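Local coordinates for transmembrane oligosaccharyl transferase, putative (Archaeoglobus fulgidus, PDB 3VGP), which belongs to the AglB-type oligosaccharyl transferases, membrane proteins represented here by the C-terminal globular domain, at residues Y28-D40 / K79-T91. The protein carries 1 engineered substitution. Numbering follows the deposited sequence.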
loop_
_atom_site.group_PDB
_atom_site.type_symbol
_atom_site.label_atom_id
_atom_site.label_comp_id
_atom_site.label_asym_id
_atom_site.label_seq_id
_atom_site.Cartn_x
_atom_site.Cartn_y
_atom_site.Cartn_z
ATOM N N TYR A 28 17.152 -5.303 -15.774
ATOM C CA TYR A 28 15.863 -5.378 -16.443
ATOM C C TYR A 28 14.916 -6.419 -15.863
ATOM O O TYR A 28 13.708 -6.345 -16.088
ATOM C CB TYR A 28 16.101 -5.612 -17.935
ATOM C CG TYR A 28 16.938 -4.507 -18.545
ATOM C CD1 TYR A 28 16.466 -3.192 -18.583
ATOM C CD2 TYR A 28 18.225 -4.758 -19.025
ATOM C CE1 TYR A 28 17.253 -2.158 -19.074
ATOM C CE2 TYR A 28 19.021 -3.728 -19.520
ATOM C CZ TYR A 28 18.528 -2.431 -19.539
ATOM O OH TYR A 28 19.309 -1.403 -20.010
ATOM N N GLU A 29 15.445 -7.381 -15.111
ATOM C CA GLU A 29 14.585 -8.387 -14.493
ATOM C C GLU A 29 13.981 -7.771 -13.233
ATOM O O GLU A 29 12.991 -8.269 -12.694
ATOM C CB GLU A 29 15.401 -9.631 -14.134
ATOM N N LYS A 30 14.585 -6.675 -12.786
ATOM C CA LYS A 30 14.153 -5.970 -11.589
ATOM C C LYS A 30 12.730 -5.432 -11.718
ATOM O O LYS A 30 12.353 -4.897 -12.755
ATOM C CB LYS A 30 15.123 -4.826 -11.299
ATOM C CG LYS A 30 15.013 -4.268 -9.895
ATOM C CD LYS A 30 16.147 -3.303 -9.592
ATOM C CE LYS A 30 16.160 -2.923 -8.113
ATOM N NZ LYS A 30 17.305 -2.029 -7.770
ATOM N N PRO A 31 11.920 -5.573 -10.656
ATOM C CA PRO A 31 10.529 -5.102 -10.640
ATOM C C PRO A 31 10.414 -3.603 -10.918
ATOM O O PRO A 31 11.369 -2.855 -10.696
ATOM C CB PRO A 31 10.070 -5.444 -9.223
ATOM C CG PRO A 31 10.884 -6.655 -8.888
ATOM C CD PRO A 31 12.250 -6.267 -9.399
ATOM N N GLU A 32 9.250 -3.164 -11.401
ATOM C CA GLU A 32 9.046 -1.739 -11.659
ATOM C C GLU A 32 9.354 -1.022 -10.351
ATOM O O GLU A 32 10.000 0.024 -10.338
ATOM C CB GLU A 32 7.613 -1.466 -12.109
ATOM C CG GLU A 32 7.277 -2.069 -13.462
ATOM C CD GLU A 32 6.034 -1.459 -14.071
ATOM O OE1 GLU A 32 6.003 -0.220 -14.227
ATOM O OE2 GLU A 32 5.095 -2.210 -14.400
ATOM N N TYR A 33 8.869 -1.591 -9.251
ATOM C CA TYR A 33 9.160 -1.079 -7.918
ATOM C C TYR A 33 8.836 -2.161 -6.894
ATOM O O TYR A 33 8.028 -3.050 -7.154
ATOM C CB TYR A 33 8.451 0.254 -7.604
ATOM C CG TYR A 33 6.946 0.291 -7.670
ATOM C CD1 TYR A 33 6.287 0.560 -8.866
ATOM C CD2 TYR A 33 6.183 0.132 -6.513
ATOM C CE1 TYR A 33 4.896 0.680 -8.912
ATOM C CE2 TYR A 33 4.794 0.249 -6.547
ATOM C CZ TYR A 33 4.158 0.524 -7.746
ATOM O OH TYR A 33 2.788 0.643 -7.780
ATOM N N SER A 34 9.485 -2.085 -5.739
ATOM C CA SER A 34 9.347 -3.101 -4.703
ATOM C C SER A 34 8.315 -2.901 -3.611
ATOM O O SER A 34 7.800 -3.875 -3.064
ATOM C CB SER A 34 10.702 -3.315 -4.029
ATOM O OG SER A 34 11.673 -3.729 -4.970
ATOM N N VAL A 35 8.026 -1.651 -3.282
ATOM C CA VAL A 35 7.093 -1.369 -2.205
ATOM C C VAL A 35 5.858 -0.604 -2.645
ATOM O O VAL A 35 5.959 0.423 -3.313
ATOM C CB VAL A 35 7.794 -0.561 -1.088
ATOM C CG1 VAL A 35 6.816 -0.283 0.055
ATOM C CG2 VAL A 35 9.021 -1.318 -0.592
HETATM N N MSE A 36 4.693 -1.124 -2.279
HETATM C CA MSE A 36 3.444 -0.450 -2.595
HETATM C C MSE A 36 2.854 0.111 -1.315
HETATM O O MSE A 36 2.526 -0.637 -0.391
HETATM C CB MSE A 36 2.435 -1.398 -3.219
HETATM C CG MSE A 36 1.096 -0.724 -3.408
HETATM SE SE MSE A 36 -0.142 -1.893 -4.223
HETATM C CE MSE A 36 0.470 -1.733 -6.024
ATOM N N SER A 37 2.716 1.430 -1.262
ATOM C CA SER A 37 2.171 2.085 -0.082
ATOM C C SER A 37 1.485 3.372 -0.517
ATOM O O SER A 37 1.607 3.785 -1.674
ATOM C CB SER A 37 3.305 2.402 0.900
ATOM O OG SER A 37 2.804 2.832 2.155
ATOM N N TRP A 38 0.760 3.996 0.408
ATOM C CA TRP A 38 0.067 5.241 0.124
ATOM C C TRP A 38 0.995 6.363 0.552
ATOM O O TRP A 38 1.170 6.624 1.742
ATOM C CB TRP A 38 -1.244 5.328 0.901
ATOM C CG TRP A 38 -2.068 6.518 0.512
ATOM C CD1 TRP A 38 -2.416 7.574 1.308
ATOM C CD2 TRP A 38 -2.645 6.777 -0.770
ATOM N NE1 TRP A 38 -3.172 8.474 0.600
ATOM C CE2 TRP A 38 -3.330 8.009 -0.679
ATOM C CE3 TRP A 38 -2.650 6.087 -1.988
ATOM C CZ2 TRP A 38 -4.012 8.568 -1.762
ATOM C CZ3 TRP A 38 -3.330 6.644 -3.066
ATOM C CH2 TRP A 38 -4.000 7.871 -2.944
ATOM N N TRP A 39 1.583 7.026 -0.435
ATOM C CA TRP A 39 2.533 8.090 -0.176
ATOM C C TRP A 39 2.017 9.509 -0.256
ATOM O O TRP A 39 1.076 9.810 -0.986
ATOM C CB TRP A 39 3.705 8.007 -1.157
ATOM C CG TRP A 39 4.622 6.857 -0.962
ATOM C CD1 TRP A 39 4.528 5.623 -1.535
ATOM C CD2 TRP A 39 5.795 6.836 -0.146
ATOM N NE1 TRP A 39 5.575 4.833 -1.127
ATOM C CE2 TRP A 39 6.367 5.555 -0.273
ATOM C CE3 TRP A 39 6.419 7.781 0.682
ATOM C CZ2 TRP A 39 7.538 5.188 0.399
ATOM C CZ3 TRP A 39 7.584 7.416 1.350
ATOM C CH2 TRP A 39 8.130 6.131 1.203
ATOM N N ASP A 40 2.672 10.369 0.514
ATOM C CA ASP A 40 2.418 11.797 0.498
ATOM C C ASP A 40 3.610 12.225 -0.352
ATOM O O ASP A 40 4.728 11.752 -0.131
ATOM C CB ASP A 40 2.532 12.398 1.899
ATOM C CG ASP A 40 2.688 13.909 1.870
ATOM O OD1 ASP A 40 3.784 14.387 1.508
ATOM O OD2 ASP A 40 1.717 14.622 2.202
ATOM N N LYS A 79 -3.279 -8.833 -9.270
ATOM C CA LYS A 79 -2.949 -8.526 -10.660
ATOM C C LYS A 79 -2.097 -7.257 -10.718
ATOM O O LYS A 79 -1.102 -7.192 -11.441
ATOM C CB LYS A 79 -4.229 -8.333 -11.479
ATOM C CG LYS A 79 -3.993 -7.845 -12.903
ATOM C CD LYS A 79 -5.303 -7.713 -13.677
ATOM C CE LYS A 79 -5.991 -9.060 -13.837
ATOM N NZ LYS A 79 -7.239 -8.964 -14.651
ATOM N N ILE A 80 -2.486 -6.250 -9.945
ATOM C CA ILE A 80 -1.748 -4.993 -9.907
ATOM C C ILE A 80 -0.357 -5.206 -9.313
ATOM O O ILE A 80 0.651 -4.774 -9.880
ATOM C CB ILE A 80 -2.511 -3.941 -9.071
ATOM C CG1 ILE A 80 -3.876 -3.681 -9.712
ATOM C CG2 ILE A 80 -1.703 -2.647 -8.989
ATOM C CD1 ILE A 80 -4.794 -2.815 -8.882
ATOM N N ALA A 81 -0.302 -5.894 -8.177
ATOM C CA ALA A 81 0.966 -6.162 -7.517
ATOM C C ALA A 81 1.910 -6.976 -8.408
ATOM O O ALA A 81 3.110 -6.704 -8.463
ATOM C CB ALA A 81 0.720 -6.893 -6.200
ATOM N N LYS A 82 1.371 -7.975 -9.102
ATOM C CA LYS A 82 2.191 -8.808 -9.977
ATOM C C LYS A 82 2.757 -7.983 -11.125
ATOM O O LYS A 82 3.932 -8.105 -11.469
ATOM C CB LYS A 82 1.372 -9.972 -10.545
ATOM C CG LYS A 82 0.884 -10.975 -9.510
ATOM C CD LYS A 82 2.031 -11.638 -8.759
ATOM C CE LYS A 82 1.512 -12.721 -7.821
ATOM N NZ LYS A 82 2.582 -13.312 -6.973
ATOM N N LYS A 83 1.914 -7.139 -11.708
ATOM C CA LYS A 83 2.319 -6.294 -12.821
ATOM C C LYS A 83 3.531 -5.439 -12.476
ATOM O O LYS A 83 4.466 -5.327 -13.266
ATOM C CB LYS A 83 1.156 -5.392 -13.240
ATOM C CG LYS A 83 1.468 -4.468 -14.411
ATOM C CD LYS A 83 0.279 -3.579 -14.743
ATOM C CE LYS A 83 -0.957 -4.408 -15.068
ATOM N NZ LYS A 83 -2.132 -3.559 -15.415
ATOM N N ARG A 84 3.524 -4.843 -11.288
ATOM C CA ARG A 84 4.632 -3.991 -10.873
ATOM C C ARG A 84 5.787 -4.745 -10.227
ATOM O O ARG A 84 6.842 -4.162 -9.986
ATOM C CB ARG A 84 4.142 -2.910 -9.905
ATOM C CG ARG A 84 2.990 -2.070 -10.425
ATOM C CD ARG A 84 3.337 -1.342 -11.715
ATOM N NE ARG A 84 2.219 -0.493 -12.121
ATOM C CZ ARG A 84 2.088 0.075 -13.313
ATOM N NH1 ARG A 84 3.015 -0.104 -14.248
ATOM N NH2 ARG A 84 1.019 0.820 -13.572
ATOM N N GLY A 85 5.587 -6.030 -9.936
ATOM C CA GLY A 85 6.637 -6.822 -9.316
ATOM C C GLY A 85 6.887 -6.479 -7.855
ATOM O O GLY A 85 7.956 -6.758 -7.307
ATOM N N VAL A 86 5.888 -5.878 -7.223
ATOM C CA VAL A 86 5.967 -5.485 -5.821
ATOM C C VAL A 86 6.193 -6.680 -4.903
ATOM O O VAL A 86 5.586 -7.733 -5.084
ATOM C CB VAL A 86 4.662 -4.761 -5.395
ATOM C CG1 VAL A 86 4.531 -4.744 -3.881
ATOM C CG2 VAL A 86 4.665 -3.343 -5.944
ATOM N N ARG A 87 7.081 -6.508 -3.926
ATOM C CA ARG A 87 7.365 -7.563 -2.957
ATOM C C ARG A 87 6.631 -7.271 -1.656
ATOM O O ARG A 87 6.155 -8.187 -0.983
ATOM C CB ARG A 87 8.861 -7.652 -2.664
ATOM C CG ARG A 87 9.185 -8.658 -1.572
ATOM C CD ARG A 87 10.679 -8.793 -1.344
ATOM N NE ARG A 87 10.969 -9.784 -0.312
ATOM C CZ ARG A 87 12.189 -10.066 0.130
ATOM N NH1 ARG A 87 12.353 -10.980 1.076
ATOM N NH2 ARG A 87 13.245 -9.433 -0.373
ATOM N N TYR A 88 6.541 -5.990 -1.315
ATOM C CA TYR A 88 5.878 -5.576 -0.086
ATOM C C TYR A 88 4.734 -4.598 -0.283
ATOM O O TYR A 88 4.792 -3.700 -1.126
ATOM C CB TYR A 88 6.883 -4.926 0.866
ATOM C CG TYR A 88 7.996 -5.839 1.327
ATOM C CD1 TYR A 88 7.717 -6.995 2.050
ATOM C CD2 TYR A 88 9.328 -5.535 1.053
ATOM C CE1 TYR A 88 8.742 -7.831 2.492
ATOM C CE2 TYR A 88 10.363 -6.367 1.488
ATOM C CZ TYR A 88 10.058 -7.512 2.207
ATOM O OH TYR A 88 11.066 -8.345 2.643
ATOM N N VAL A 89 3.692 -4.792 0.518
ATOM C CA VAL A 89 2.533 -3.913 0.535
ATOM C C VAL A 89 2.466 -3.451 1.990
ATOM O O VAL A 89 2.545 -4.268 2.908
ATOM C CB VAL A 89 1.230 -4.660 0.175
ATOM C CG1 VAL A 89 0.043 -3.735 0.372
ATOM C CG2 VAL A 89 1.282 -5.124 -1.276
ATOM N N VAL A 90 2.321 -2.152 2.207
ATOM C CA VAL A 90 2.301 -1.629 3.568
ATOM C C VAL A 90 1.016 -0.883 3.891
ATOM O O VAL A 90 0.556 -0.062 3.101
ATOM C CB VAL A 90 3.490 -0.673 3.798
ATOM C CG1 VAL A 90 3.583 -0.294 5.271
ATOM C CG2 VAL A 90 4.778 -1.330 3.329
ATOM N N THR A 91 0.449 -1.174 5.058
ATOM C CA THR A 91 -0.780 -0.521 5.504
ATOM C C THR A 91 -0.536 0.142 6.860
ATOM O O THR A 91 0.522 -0.030 7.461
ATOM C CB THR A 91 -1.956 -1.526 5.638
ATOM O OG1 THR A 91 -1.674 -2.481 6.671
ATOM C CG2 THR A 91 -2.173 -2.270 4.316
HETATM O O HOH W 1 7.502 -5.402 -12.728
HETATM O O HOH W 2 0.312 2.709 2.929
#
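The aromatic ring of Tyr33 lies over the side chain of Arg84, whose CB makes a CH-pi contact 4.2 Å from the ring centroid, while Val86 CG2 reaches Tyr33 CE2. This packing flanks a short parallel strand pairing, in which strand 35-36 forms an outermost strand of the mixed sheet beside 88-91, the strand that follows helix 74-84. Tyr33 CG sits between its own backbone N and carbonyl carbon (chi1 59°), a rotation that sets the flat ring against the aliphatic part of the arginine. The polar ends of both side chains then converge on Asp64, which accepts from Tyr33 OH and Arg84 NE. The extended Glu32 brings its carboxylate to the edge of the guanidinium, and Arg84 NH1 bonds Glu32 OE2 at 3.0 Å on the syn side, with the two planes 79° apart; Glu32 and Asp64 balance the positive charge and, by binding NH1 and NE, fix the guanidinium's orientation. Where the helix ends, Gly85 takes positive phi in a Schellman motif, easily adopted without a side chain, and its bare CA lets the Pro31 ring pack close, Pro31 CB lying 3.1 Å from Gly85 O. Beta-branched Val89 and long, flexible Met36 share one face of the sheet, both packing on Phe68; the unbranched selenomethionine bends at its last torsion, and its CE meets Ile80 CG2 at 3.8 Å. On the other face, Val35 CG1 touches Val90 CG2. Met36 N donates to Tyr88 O, and Val90 N to Met36 O. Ser34 O is gripped twice, by Tyr88 N at 3.0 Å, almost straight, and by Arg87 N at 2.9 Å, tilted 23° from the carbonyl plane.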